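Local coordinates for putative oxidoreductase (Klebsiella pneumoniae subsp. pneumoniae MGH 78578, PDB 3E82), which is a putative oxidoreductase of the Gfo/Idh/MocA family that probably binds a nicotinamide adenine dinucleotide cofactor through its Rossmann-type domain, at residues Pro82-Ala87 / Lys92-Asp97; Phe37-Asp42 / Glu60-His65; Leu86-Gly91 / Arg119-Phe124; Arg300-Leu305 / Asn316-Val321. One frame throughout, in Å; residues are numbered along the deposited sequence.

Interaction 1: residues Pro82-Ala87 / Lys92-Asp97; sequences PLARLA and KHVVVD
Val94 holds CG1 anti to its backbone N (chi1 -177°), which leaves CG2 beside that N and sends it to the methyl of Ala87; Val96 has nearly the same torsion, and its CG2 reaches Ala84. The first pair is tight, with Ala87 CB only 3.4 Å from Val94 CG2, shorter than usual carbon contact. The other pairs are looser: Ala84 CB lies 4.1 Å from Val96 CG2 and 4.2 Å from Val94 CG1. Two alanine methyls, one helical turn apart, therefore rest on two valines of the strand, and the small methyls are consistent with the close approach, 8.5 Å between the axes. The axes run almost antiparallel, at 166°. At the turn between them, Lys92 N donates to Ala87 O over 3.0 Å, with an N-H...O angle of 158°. The Lys92 chain leaves this bond behind, bending at chi2 and chi4, and the buried lysine's NZ is hydrogen-bonded to the carbonyl oxygens of His65 and Val68. All five touching residues are buried. Helix 80-89 reversing into strand 93-96 is the second half of the beta-alpha-beta crossover that starts at strand 70-73, a unit of the Rossmann fold.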
loop_
_atom_site.group_PDB
_atom_site.type_symbol
_atom_site.label_atom_id
_atom_site.label_comp_id
_atom_site.label_asym_id
_atom_site.label_seq_id
_atom_site.Cartn_x
_atom_site.Cartn_y
_atom_site.Cartn_z
ATOM N N PRO B 82 27.166 20.752 13.071
ATOM C CA PRO B 82 28.217 21.586 13.662
ATOM C C PRO B 82 27.837 22.275 14.977
ATOM O O PRO B 82 28.641 22.307 15.906
ATOM C CB PRO B 82 28.555 22.572 12.540
ATOM C CG PRO B 82 27.311 22.622 11.717
ATOM C CD PRO B 82 26.851 21.192 11.700
ATOM N N LEU B 83 26.623 22.819 15.066
ATOM C CA LEU B 83 26.185 23.482 16.296
ATOM C C LEU B 83 25.994 22.490 17.442
ATOM O O LEU B 83 26.255 22.814 18.602
ATOM C CB LEU B 83 24.884 24.260 16.064
ATOM C CG LEU B 83 25.024 25.580 15.302
ATOM C CD1 LEU B 83 23.653 26.147 14.958
ATOM C CD2 LEU B 83 25.814 26.562 16.162
ATOM N N ALA B 84 25.530 21.286 17.118
ATOM C CA ALA B 84 25.328 20.262 18.130
ATOM C C ALA B 84 26.711 19.900 18.653
ATOM O O ALA B 84 26.907 19.689 19.849
ATOM C CB ALA B 84 24.659 19.037 17.516
ATOM N N ARG B 85 27.671 19.843 17.737
ATOM C CA ARG B 85 29.045 19.515 18.083
ATOM C C ARG B 85 29.607 20.564 19.043
ATOM O O ARG B 85 30.219 20.230 20.058
ATOM C CB ARG B 85 29.898 19.475 16.815
ATOM C CG ARG B 85 31.076 18.536 16.889
ATOM C CD ARG B 85 31.813 18.476 15.558
ATOM N NE ARG B 85 32.356 17.146 15.293
ATOM C CZ ARG B 85 31.686 16.171 14.684
ATOM N NH1 ARG B 85 30.443 16.376 14.271
ATOM N NH2 ARG B 85 32.258 14.990 14.482
ATOM N N LEU B 86 29.388 21.832 18.707
ATOM C CA LEU B 86 29.867 22.939 19.521
ATOM C C LEU B 86 29.200 22.939 20.893
ATOM O O LEU B 86 29.857 23.132 21.915
ATOM C CB LEU B 86 29.580 24.265 18.818
ATOM C CG LEU B 86 30.249 25.483 19.454
ATOM C CD1 LEU B 86 31.764 25.339 19.338
ATOM C CD2 LEU B 86 29.785 26.748 18.764
ATOM N N ALA B 87 27.888 22.726 20.910
ATOM C CA ALA B 87 27.137 22.698 22.161
ATOM C C ALA B 87 27.657 21.612 23.100
ATOM O O ALA B 87 27.908 21.868 24.280
ATOM C CB ALA B 87 25.652 22.478 21.873
ATOM N N LYS B 92 27.061 21.428 27.075
ATOM C CA LYS B 92 25.616 21.663 27.107
ATOM C C LYS B 92 24.821 20.442 26.654
ATOM O O LYS B 92 25.320 19.606 25.905
ATOM C CB LYS B 92 25.233 22.849 26.206
ATOM C CG LYS B 92 25.442 24.238 26.818
ATOM C CD LYS B 92 26.886 24.489 27.203
ATOM C CE LYS B 92 27.134 25.954 27.572
ATOM N NZ LYS B 92 26.573 26.337 28.891
ATOM N N HIS B 93 23.585 20.339 27.132
ATOM C CA HIS B 93 22.701 19.256 26.726
ATOM C C HIS B 93 22.167 19.748 25.386
ATOM O O HIS B 93 22.066 20.964 25.166
ATOM C CB HIS B 93 21.556 19.091 27.718
ATOM C CG HIS B 93 21.997 18.601 29.060
ATOM N ND1 HIS B 93 22.589 17.369 29.244
ATOM C CD2 HIS B 93 21.965 19.191 30.278
ATOM C CE1 HIS B 93 22.903 17.221 30.519
ATOM N NE2 HIS B 93 22.536 18.313 31.168
ATOM N N VAL B 94 21.813 18.825 24.500
ATOM C CA VAL B 94 21.345 19.230 23.184
ATOM C C VAL B 94 20.132 18.498 22.631
ATOM O O VAL B 94 20.030 17.279 22.731
ATOM C CB VAL B 94 22.479 19.072 22.147
ATOM C CG1 VAL B 94 22.016 19.570 20.783
ATOM C CG2 VAL B 94 23.724 19.815 22.614
ATOM N N VAL B 95 19.209 19.268 22.059
ATOM C CA VAL B 95 18.038 18.723 21.395
ATOM C C VAL B 95 18.166 19.273 19.970
ATOM O O VAL B 95 18.266 20.486 19.776
ATOM C CB VAL B 95 16.719 19.219 22.021
ATOM C CG1 VAL B 95 15.570 19.047 21.021
ATOM C CG2 VAL B 95 16.425 18.425 23.302
ATOM N N VAL B 96 18.189 18.379 18.986
ATOM C CA VAL B 96 18.331 18.787 17.588
ATOM C C VAL B 96 17.059 18.553 16.789
ATOM O O VAL B 96 16.521 17.447 16.760
ATOM C CB VAL B 96 19.473 18.013 16.890
ATOM C CG1 VAL B 96 19.753 18.619 15.509
ATOM C CG2 VAL B 96 20.708 18.017 17.763
ATOM N N ASP B 97 16.580 19.610 16.151
ATOM C CA ASP B 97 15.392 19.538 15.316
ATOM C C ASP B 97 15.778 18.658 14.113
ATOM O O ASP B 97 16.947 18.611 13.733
ATOM C CB ASP B 97 15.035 20.952 14.856
ATOM C CG ASP B 97 13.623 21.068 14.352
ATOM O OD1 ASP B 97 12.689 20.799 15.137
ATOM O OD2 ASP B 97 13.446 21.436 13.170
#

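Interaction 2: residues Phe37-Asp42 / Glu60-His65; sequences FVASRD and EAAVQH
Phe37 of strand 33-39 and His65, just beyond helix 59-64, meet ring to ring in the Rossmann-type domain, where the helix packs on the parallel sheet. From CB, which heads toward the helix segment, the Phe37 side chain places CG anti to the carbonyl carbon (chi1 -58°), and the far rim of the ring does the touching. CE1 comes to 3.8 Å from His65 NE2. CZ, at the tip, sits 3.6 Å above one face of the imidazole, displaced toward its rim, and approaches His65 CE1 to 3.7 Å. The ring planes make 39° and the centroids are 4.5 Å apart, so the pair is oblique. With CG anti to the backbone N (chi1 -162°), the His65 ring swings over to Phe37, while its ND1 is bound to the backbone N of Asp67; this bond probably helps to hold the rotation of the imidazole. Around the phenyl ring, Ile56 and Thr54 of the adjoining strand and Ala11 of strand 8-13 add further packing. Two residues along the strand, the contact narrows to methyl on methyl, and Ile13 touches both partners. There the CA atoms of Ala39 and Ala62 are 6.0 Å apart, and Ala39 CB meets Ala62 CB at 3.6 Å.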
loop_
_atom_site.group_PDB
_atom_site.type_symbol
_atom_site.label_atom_id
_atom_site.label_comp_id
_atom_site.label_asym_id
_atom_site.label_seq_id
_atom_site.Cartn_x
_atom_site.Cartn_y
_atom_site.Cartn_z
ATOM N N PHE B 37 17.212 32.354 26.358
ATOM C CA PHE B 37 17.938 32.910 25.222
ATOM C C PHE B 37 17.398 32.437 23.872
ATOM O O PHE B 37 16.909 31.318 23.738
ATOM C CB PHE B 37 19.421 32.527 25.304
ATOM C CG PHE B 37 20.101 32.974 26.567
ATOM C CD1 PHE B 37 20.613 34.265 26.684
ATOM C CD2 PHE B 37 20.230 32.099 27.642
ATOM C CE1 PHE B 37 21.246 34.674 27.856
ATOM C CE2 PHE B 37 20.859 32.496 28.817
ATOM C CZ PHE B 37 21.370 33.786 28.926
ATOM N N VAL B 38 17.499 33.310 22.879
ATOM C CA VAL B 38 17.089 33.001 21.518
ATOM C C VAL B 38 18.177 33.573 20.607
ATOM O O VAL B 38 18.480 34.769 20.672
ATOM C CB VAL B 38 15.718 33.641 21.161
ATOM C CG1 VAL B 38 15.444 33.497 19.667
ATOM C CG2 VAL B 38 14.602 32.966 21.948
ATOM N N ALA B 39 18.799 32.720 19.797
ATOM C CA ALA B 39 19.827 33.197 18.878
ATOM C C ALA B 39 19.138 33.492 17.550
ATOM O O ALA B 39 18.549 32.598 16.927
ATOM C CB ALA B 39 20.924 32.157 18.692
ATOM N N SER B 40 19.190 34.758 17.148
ATOM C CA SER B 40 18.575 35.212 15.911
ATOM C C SER B 40 19.147 36.576 15.544
ATOM O O SER B 40 19.442 37.390 16.423
ATOM C CB SER B 40 17.058 35.322 16.085
ATOM O OG SER B 40 16.449 35.930 14.952
ATOM N N ARG B 41 19.295 36.811 14.244
ATOM C CA ARG B 41 19.832 38.067 13.724
ATOM C C ARG B 41 18.773 39.163 13.721
ATOM O O ARG B 41 19.083 40.325 13.446
ATOM C CB ARG B 41 20.342 37.877 12.291
ATOM C CG ARG B 41 21.480 36.893 12.139
ATOM C CD ARG B 41 22.718 37.366 12.870
ATOM N NE ARG B 41 23.810 36.395 12.785
ATOM C CZ ARG B 41 25.028 36.597 13.284
ATOM N NH1 ARG B 41 25.313 37.739 13.903
ATOM N NH2 ARG B 41 25.956 35.653 13.176
ATOM N N ASP B 42 17.527 38.792 14.018
ATOM C CA ASP B 42 16.424 39.749 14.031
ATOM C C ASP B 42 15.800 39.889 15.419
ATOM O O ASP B 42 14.792 39.247 15.715
ATOM C CB ASP B 42 15.345 39.312 13.042
ATOM C CG ASP B 42 14.282 40.371 12.834
ATOM O OD1 ASP B 42 14.205 41.304 13.658
ATOM O OD2 ASP B 42 13.516 40.267 11.853
ATOM N N GLU B 60 26.889 30.612 17.868
ATOM C CA GLU B 60 28.054 30.174 18.629
ATOM C C GLU B 60 28.067 30.766 20.037
ATOM O O GLU B 60 28.292 30.057 21.016
ATOM C CB GLU B 60 29.341 30.571 17.900
ATOM C CG GLU B 60 29.484 30.031 16.474
ATOM C CD GLU B 60 28.388 30.525 15.533
ATOM O OE1 GLU B 60 27.998 31.711 15.628
ATOM O OE2 GLU B 60 27.920 29.731 14.689
ATOM N N ALA B 61 27.832 32.069 20.140
ATOM C CA ALA B 61 27.816 32.733 21.439
ATOM C C ALA B 61 26.668 32.222 22.311
ATOM O O ALA B 61 26.831 32.030 23.522
ATOM C CB ALA B 61 27.698 34.239 21.255
ATOM N N ALA B 62 25.506 32.012 21.698
ATOM C CA ALA B 62 24.338 31.525 22.429
ATOM C C ALA B 62 24.606 30.133 22.987
ATOM O O ALA B 62 24.394 29.867 24.171
ATOM C CB ALA B 62 23.126 31.489 21.512
ATOM N N VAL B 63 25.083 29.246 22.123
ATOM C CA VAL B 63 25.381 27.881 22.520
ATOM C C VAL B 63 26.418 27.800 23.643
ATOM O O VAL B 63 26.304 26.966 24.536
ATOM C CB VAL B 63 25.878 27.064 21.307
ATOM C CG1 VAL B 63 26.477 25.764 21.769
ATOM C CG2 VAL B 63 24.718 26.796 20.347
ATOM N N GLN B 64 27.417 28.674 23.606
ATOM C CA GLN B 64 28.484 28.661 24.610
ATOM C C GLN B 64 28.254 29.489 25.873
ATOM O O GLN B 64 29.107 29.520 26.757
ATOM C CB GLN B 64 29.803 29.086 23.955
ATOM C CG GLN B 64 30.238 28.152 22.842
ATOM C CD GLN B 64 31.450 28.650 22.084
ATOM O OE1 GLN B 64 31.446 29.754 21.539
ATOM N NE2 GLN B 64 32.492 27.834 22.036
ATOM N N HIS B 65 27.107 30.150 25.971
ATOM C CA HIS B 65 26.821 30.977 27.145
ATOM C C HIS B 65 26.766 30.116 28.416
ATOM O O HIS B 65 26.070 29.099 28.459
ATOM C CB HIS B 65 25.495 31.711 26.942
ATOM C CG HIS B 65 25.295 32.889 27.847
ATOM N ND1 HIS B 65 25.187 32.772 29.217
ATOM C CD2 HIS B 65 25.111 34.204 27.568
ATOM C CE1 HIS B 65 24.938 33.960 29.740
ATOM N NE2 HIS B 65 24.886 34.845 28.761
#

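Interaction 3: residues Leu86-Gly91 / Arg119-Phe124; sequences LALNAG and RLLSVF
Leu88 lies alongside the base of Arg119, the two running side by side and head to tail, with Leu88 CD2 4.1 Å from Arg119 CB. Its other methyl, CD1, reaches Leu121 CD2 at 4.3 Å. These distances describe ordinary apolar packing, in which one leucine at the end of helix 80-89 spans two residues, Arg119 just before strand 121-123 and Leu121 in it. Leu113 and Ala114 of helix 104-116 and Val94 of the neighbouring strand also touch Leu88, placing it in the layer between helices and sheet. Beyond the leucine, the contact turns polar. Helix 80-89 ends in a Schellman motif, in which Gly91 N bonds to Leu88 O over 2.9 Å, together with the bond from Lys92 N to Ala87 O, and Gly91, with phi 72°, is the C-prime residue. Its carbonyl lies under the arginine: the Arg119 chain bends at chi2 (-73°), which folds CD and NE back over Gly91. Gly91 O stands against one face of the guanidinium group, 2.8 Å from Arg119 NE, 3.2 Å from Arg119 CZ and 3.3 Å from Arg119 CD. An N-H in the guanidinium plane cannot point at an oxygen above that plane, and the angle is too poor for a hydrogen bond. The attraction is therefore probably electrostatic, between a positively charged planar group and a carbonyl dipole, without the directionality a hydrogen bond would give.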
loop_
_atom_site.group_PDB
_atom_site.type_symbol
_atom_site.label_atom_id
_atom_site.label_comp_id
_atom_site.label_asym_id
_atom_site.label_seq_id
_atom_site.Cartn_x
_atom_site.Cartn_y
_atom_site.Cartn_z
ATOM N N LEU B 86 29.388 21.832 18.707
ATOM C CA LEU B 86 29.867 22.939 19.521
ATOM C C LEU B 86 29.200 22.939 20.893
ATOM O O LEU B 86 29.857 23.132 21.915
ATOM C CB LEU B 86 29.580 24.265 18.818
ATOM C CG LEU B 86 30.249 25.483 19.454
ATOM C CD1 LEU B 86 31.764 25.339 19.338
ATOM C CD2 LEU B 86 29.785 26.748 18.764
ATOM N N ALA B 87 27.888 22.726 20.910
ATOM C CA ALA B 87 27.137 22.698 22.161
ATOM C C ALA B 87 27.657 21.612 23.100
ATOM O O ALA B 87 27.908 21.868 24.280
ATOM C CB ALA B 87 25.652 22.478 21.873
ATOM N N LEU B 88 27.809 20.399 22.570
ATOM C CA LEU B 88 28.301 19.271 23.358
ATOM C C LEU B 88 29.698 19.538 23.910
ATOM O O LEU B 88 29.957 19.312 25.093
ATOM C CB LEU B 88 28.309 17.991 22.515
ATOM C CG LEU B 88 26.930 17.403 22.193
ATOM C CD1 LEU B 88 27.099 16.159 21.315
ATOM C CD2 LEU B 88 26.201 17.040 23.490
ATOM N N ASN B 89 30.597 20.013 23.055
ATOM C CA ASN B 89 31.958 20.323 23.487
ATOM C C ASN B 89 31.949 21.433 24.543
ATOM O O ASN B 89 32.885 21.558 25.334
ATOM C CB ASN B 89 32.813 20.726 22.273
ATOM C CG ASN B 89 33.403 19.521 21.549
ATOM O OD1 ASN B 89 33.520 19.505 20.321
ATOM N ND2 ASN B 89 33.791 18.507 22.313
ATOM N N ALA B 90 30.877 22.221 24.567
ATOM C CA ALA B 90 30.735 23.308 25.533
ATOM C C ALA B 90 30.053 22.819 26.809
ATOM O O ALA B 90 29.694 23.617 27.677
ATOM C CB ALA B 90 29.925 24.449 24.923
ATOM N N GLY B 91 29.873 21.505 26.916
ATOM C CA GLY B 91 29.233 20.945 28.090
ATOM C C GLY B 91 27.736 21.193 28.198
ATOM O O GLY B 91 27.191 21.172 29.301
ATOM N N ARG B 119 26.757 14.220 28.381
ATOM C CA ARG B 119 25.639 15.141 28.252
ATOM C C ARG B 119 24.513 14.472 27.462
ATOM O O ARG B 119 24.770 13.597 26.636
ATOM C CB ARG B 119 26.096 16.423 27.548
ATOM C CG ARG B 119 26.940 17.354 28.430
ATOM C CD ARG B 119 26.080 18.038 29.474
ATOM N NE ARG B 119 26.867 18.660 30.531
ATOM C CZ ARG B 119 26.344 19.125 31.666
ATOM N NH1 ARG B 119 25.032 19.040 31.878
ATOM N NH2 ARG B 119 27.132 19.645 32.605
ATOM N N LEU B 120 23.271 14.868 27.727
ATOM C CA LEU B 120 22.135 14.311 27.000
ATOM C C LEU B 120 22.049 14.913 25.604
ATOM O O LEU B 120 22.168 16.129 25.425
ATOM C CB LEU B 120 20.809 14.588 27.729
ATOM C CG LEU B 120 19.529 14.065 27.033
ATOM C CD1 LEU B 120 18.480 13.719 28.077
ATOM C CD2 LEU B 120 18.984 15.107 26.034
ATOM N N LEU B 121 21.846 14.048 24.620
ATOM C CA LEU B 121 21.687 14.471 23.227
ATOM C C LEU B 121 20.409 13.803 22.751
ATOM O O LEU B 121 20.217 12.609 22.977
ATOM C CB LEU B 121 22.851 13.984 22.362
ATOM C CG LEU B 121 22.663 14.078 20.836
ATOM C CD1 LEU B 121 22.464 15.514 20.402
ATOM C CD2 LEU B 121 23.876 13.483 20.148
ATOM N N SER B 122 19.535 14.562 22.104
ATOM C CA SER B 122 18.288 13.990 21.603
ATOM C C SER B 122 17.898 14.644 20.282
ATOM O O SER B 122 18.487 15.649 19.887
ATOM C CB SER B 122 17.177 14.181 22.641
ATOM O OG SER B 122 16.016 13.464 22.268
ATOM N N VAL B 123 16.921 14.059 19.594
ATOM C CA VAL B 123 16.452 14.588 18.321
ATOM C C VAL B 123 14.942 14.778 18.459
ATOM O O VAL B 123 14.268 13.959 19.084
ATOM C CB VAL B 123 16.766 13.614 17.158
ATOM C CG1 VAL B 123 16.248 14.188 15.842
ATOM C CG2 VAL B 123 18.271 13.369 17.081
ATOM N N PHE B 124 14.421 15.848 17.863
ATOM C CA PHE B 124 13.007 16.188 17.972
ATOM C C PHE B 124 12.026 15.285 17.219
ATOM O O PHE B 124 11.370 15.722 16.276
ATOM C CB PHE B 124 12.804 17.659 17.556
ATOM C CG PHE B 124 11.482 18.263 17.996
ATOM C CD1 PHE B 124 11.093 18.248 19.340
ATOM C CD2 PHE B 124 10.655 18.893 17.072
ATOM C CE1 PHE B 124 9.891 18.858 19.751
ATOM C CE2 PHE B 124 9.453 19.505 17.472
ATOM C CZ PHE B 124 9.070 19.488 18.808
#

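Interaction 4: residues Arg300-Leu305 / Asn316-Val321; sequences RQYYML and NPVPPV
The backbones of helix 300-310 and the loop before helix 320-339 come closest at Leu305 and Pro317, whose CA atoms are 6.0 Å apart. At that point the two side chains overlap flank to flank, pointing opposite ways: Leu305 CB lies 3.5 Å from Pro317 CB, and Leu305 CD1 also reaches that carbon at 3.9 Å. The proline ring extends the overlap along the helix backbone, with Pro317 CG 4.3 Å from Tyr302 O. One turn earlier, Tyr302 has its CG anti to the backbone N (chi1 178°), which carries the ring out to Val318. Val318 comes in nearly perpendicular to the tyrosine and sets CG2 against the ring's rim, 3.5 Å from Tyr302 CE1. Beyond this edge contact the phenol oxygen bonds to Ser122 OG, and Phe124 meets the tyrosine ring edge-to-face; both belong to the segment containing strand 121-123. The loop that presents Pro317 and Val318 is shaped by an Asx turn, in which Val318 N donates to Asn316 OD1 over 3.0 Å from 48° above the carbonyl plane. Asn316 ND2 in turn binds Leu121 O. Both segments are part of the C-terminal alpha/beta domain, and these polar links join their helix-loop-helix corner to strand 121-123, an edge strand of the parallel sheet in the Rossmann-type domain, a domain interface within a two-domain Gfo/Idh/MocA architecture.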
loop_
_atom_site.group_PDB
_atom_site.type_symbol
_atom_site.label_atom_id
_atom_site.label_comp_id
_atom_site.label_asym_id
_atom_site.label_seq_id
_atom_site.Cartn_x
_atom_site.Cartn_y
_atom_site.Cartn_z
ATOM N N ARG B 300 3.959 18.044 23.974
ATOM C CA ARG B 300 4.663 18.711 25.065
ATOM C C ARG B 300 5.356 17.609 25.868
ATOM O O ARG B 300 6.289 17.872 26.630
ATOM C CB ARG B 300 3.685 19.478 25.976
ATOM C CG ARG B 300 3.002 20.668 25.324
ATOM C CD ARG B 300 1.876 21.250 26.193
ATOM N NE ARG B 300 2.329 21.567 27.548
ATOM C CZ ARG B 300 2.101 20.811 28.618
ATOM N NH1 ARG B 300 1.414 19.678 28.499
ATOM N NH2 ARG B 300 2.566 21.185 29.808
ATOM N N GLN B 301 4.887 16.371 25.699
ATOM C CA GLN B 301 5.467 15.236 26.402
ATOM C C GLN B 301 6.953 15.114 26.081
ATOM O O GLN B 301 7.747 14.734 26.941
ATOM C CB GLN B 301 4.754 13.929 26.031
ATOM C CG GLN B 301 3.409 13.707 26.725
ATOM C CD GLN B 301 3.543 13.541 28.235
ATOM O OE1 GLN B 301 4.353 12.751 28.715
ATOM N NE2 GLN B 301 2.736 14.282 28.988
ATOM N N TYR B 302 7.333 15.432 24.846
ATOM C CA TYR B 302 8.744 15.353 24.478
ATOM C C TYR B 302 9.587 16.196 25.447
ATOM O O TYR B 302 10.588 15.729 25.974
ATOM C CB TYR B 302 8.976 15.870 23.056
ATOM C CG TYR B 302 10.437 15.851 22.662
ATOM C CD1 TYR B 302 11.032 14.685 22.178
ATOM C CD2 TYR B 302 11.245 16.990 22.819
ATOM C CE1 TYR B 302 12.390 14.641 21.859
ATOM C CE2 TYR B 302 12.613 16.954 22.502
ATOM C CZ TYR B 302 13.174 15.775 22.027
ATOM O OH TYR B 302 14.515 15.707 21.739
ATOM N N TYR B 303 9.176 17.439 25.669
ATOM C CA TYR B 303 9.913 18.331 26.556
ATOM C C TYR B 303 9.738 18.001 28.037
ATOM O O TYR B 303 10.657 18.193 28.831
ATOM C CB TYR B 303 9.531 19.791 26.276
ATOM C CG TYR B 303 10.300 20.378 25.107
ATOM C CD1 TYR B 303 11.685 20.523 25.168
ATOM C CD2 TYR B 303 9.654 20.749 23.929
ATOM C CE1 TYR B 303 12.413 21.021 24.083
ATOM C CE2 TYR B 303 10.371 21.249 22.832
ATOM C CZ TYR B 303 11.753 21.381 22.916
ATOM O OH TYR B 303 12.483 21.857 21.842
HETATM N N MSE B 304 8.568 17.495 28.412
HETATM C CA MSE B 304 8.342 17.124 29.805
HETATM C C MSE B 304 9.250 15.945 30.145
HETATM O O MSE B 304 9.830 15.883 31.231
HETATM C CB MSE B 304 6.880 16.745 30.020
HETATM C CG MSE B 304 5.919 17.836 29.614
HETATM SE SE MSE B 304 4.075 17.375 29.947
HETATM C CE MSE B 304 3.425 17.080 28.167
ATOM N N LEU B 305 9.389 15.022 29.198
ATOM C CA LEU B 305 10.237 13.852 29.406
ATOM C C LEU B 305 11.726 14.208 29.333
ATOM O O LEU B 305 12.538 13.675 30.091
ATOM C CB LEU B 305 9.877 12.760 28.395
ATOM C CG LEU B 305 8.463 12.173 28.560
ATOM C CD1 LEU B 305 8.160 11.214 27.417
ATOM C CD2 LEU B 305 8.357 11.442 29.905
ATOM N N ASN B 316 16.678 9.167 28.751
ATOM C CA ASN B 316 16.405 10.034 27.606
ATOM C C ASN B 316 15.175 9.451 26.902
ATOM O O ASN B 316 15.178 8.285 26.514
ATOM C CB ASN B 316 17.601 9.985 26.650
ATOM C CG ASN B 316 17.521 11.015 25.535
ATOM O OD1 ASN B 316 16.445 11.524 25.207
ATOM N ND2 ASN B 316 18.674 11.309 24.929
ATOM N N PRO B 317 14.109 10.243 26.728
ATOM C CA PRO B 317 12.928 9.690 26.052
ATOM C C PRO B 317 13.184 9.369 24.580
ATOM O O PRO B 317 12.520 8.508 23.993
ATOM C CB PRO B 317 11.882 10.783 26.234
ATOM C CG PRO B 317 12.723 12.041 26.196
ATOM C CD PRO B 317 13.905 11.661 27.076
ATOM N N VAL B 318 14.148 10.061 23.981
ATOM C CA VAL B 318 14.474 9.833 22.585
ATOM C C VAL B 318 15.985 9.787 22.423
ATOM O O VAL B 318 16.601 10.766 22.011
ATOM C CB VAL B 318 13.918 10.952 21.690
ATOM C CG1 VAL B 318 14.215 10.642 20.216
ATOM C CG2 VAL B 318 12.422 11.118 21.938
ATOM N N PRO B 319 16.605 8.654 22.779
ATOM C CA PRO B 319 18.061 8.533 22.648
ATOM C C PRO B 319 18.482 8.687 21.190
ATOM O O PRO B 319 17.764 8.277 20.271
ATOM C CB PRO B 319 18.348 7.148 23.212
ATOM C CG PRO B 319 17.056 6.403 22.967
ATOM C CD PRO B 319 16.018 7.424 23.332
ATOM N N PRO B 320 19.655 9.292 20.960
ATOM C CA PRO B 320 20.157 9.506 19.600
ATOM C C PRO B 320 20.233 8.275 18.698
ATOM O O PRO B 320 20.057 8.385 17.482
ATOM C CB PRO B 320 21.518 10.179 19.825
ATOM C CG PRO B 320 21.927 9.738 21.207
ATOM C CD PRO B 320 20.630 9.738 21.978
ATOM N N VAL B 321 20.488 7.110 19.281
ATOM C CA VAL B 321 20.563 5.889 18.488
ATOM C C VAL B 321 19.220 5.573 17.801
ATOM O O VAL B 321 19.185 4.921 16.753
ATOM C CB VAL B 321 21.002 4.685 19.353
ATOM C CG1 VAL B 321 19.912 4.317 20.353
ATOM C CG2 VAL B 321 21.351 3.515 18.459
#

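Following the chain from the N terminus, interaction 2 comes first, closing the loop from strand 33-39 through helix 43-49 and strand 54-56 to helix 59-64. Interaction 1 then closes the short turn after helix 80-89; interaction 3 starts from the same helix, overlaps interaction 1 along the chain and closes a longer loop through strand 93-96 and helix 104-116, the two sharing Leu86 and Ala87. Helices 59-64 and 80-89 pack together where Val63 meets Ala87, connecting interaction 2 to this pair. Interaction 4 closes separately in the C-terminal part, between helix 300-310 and the loop leading into helix 320-339, yet Ser122 joins it to interaction 3, its OG also bonding to Val318 O.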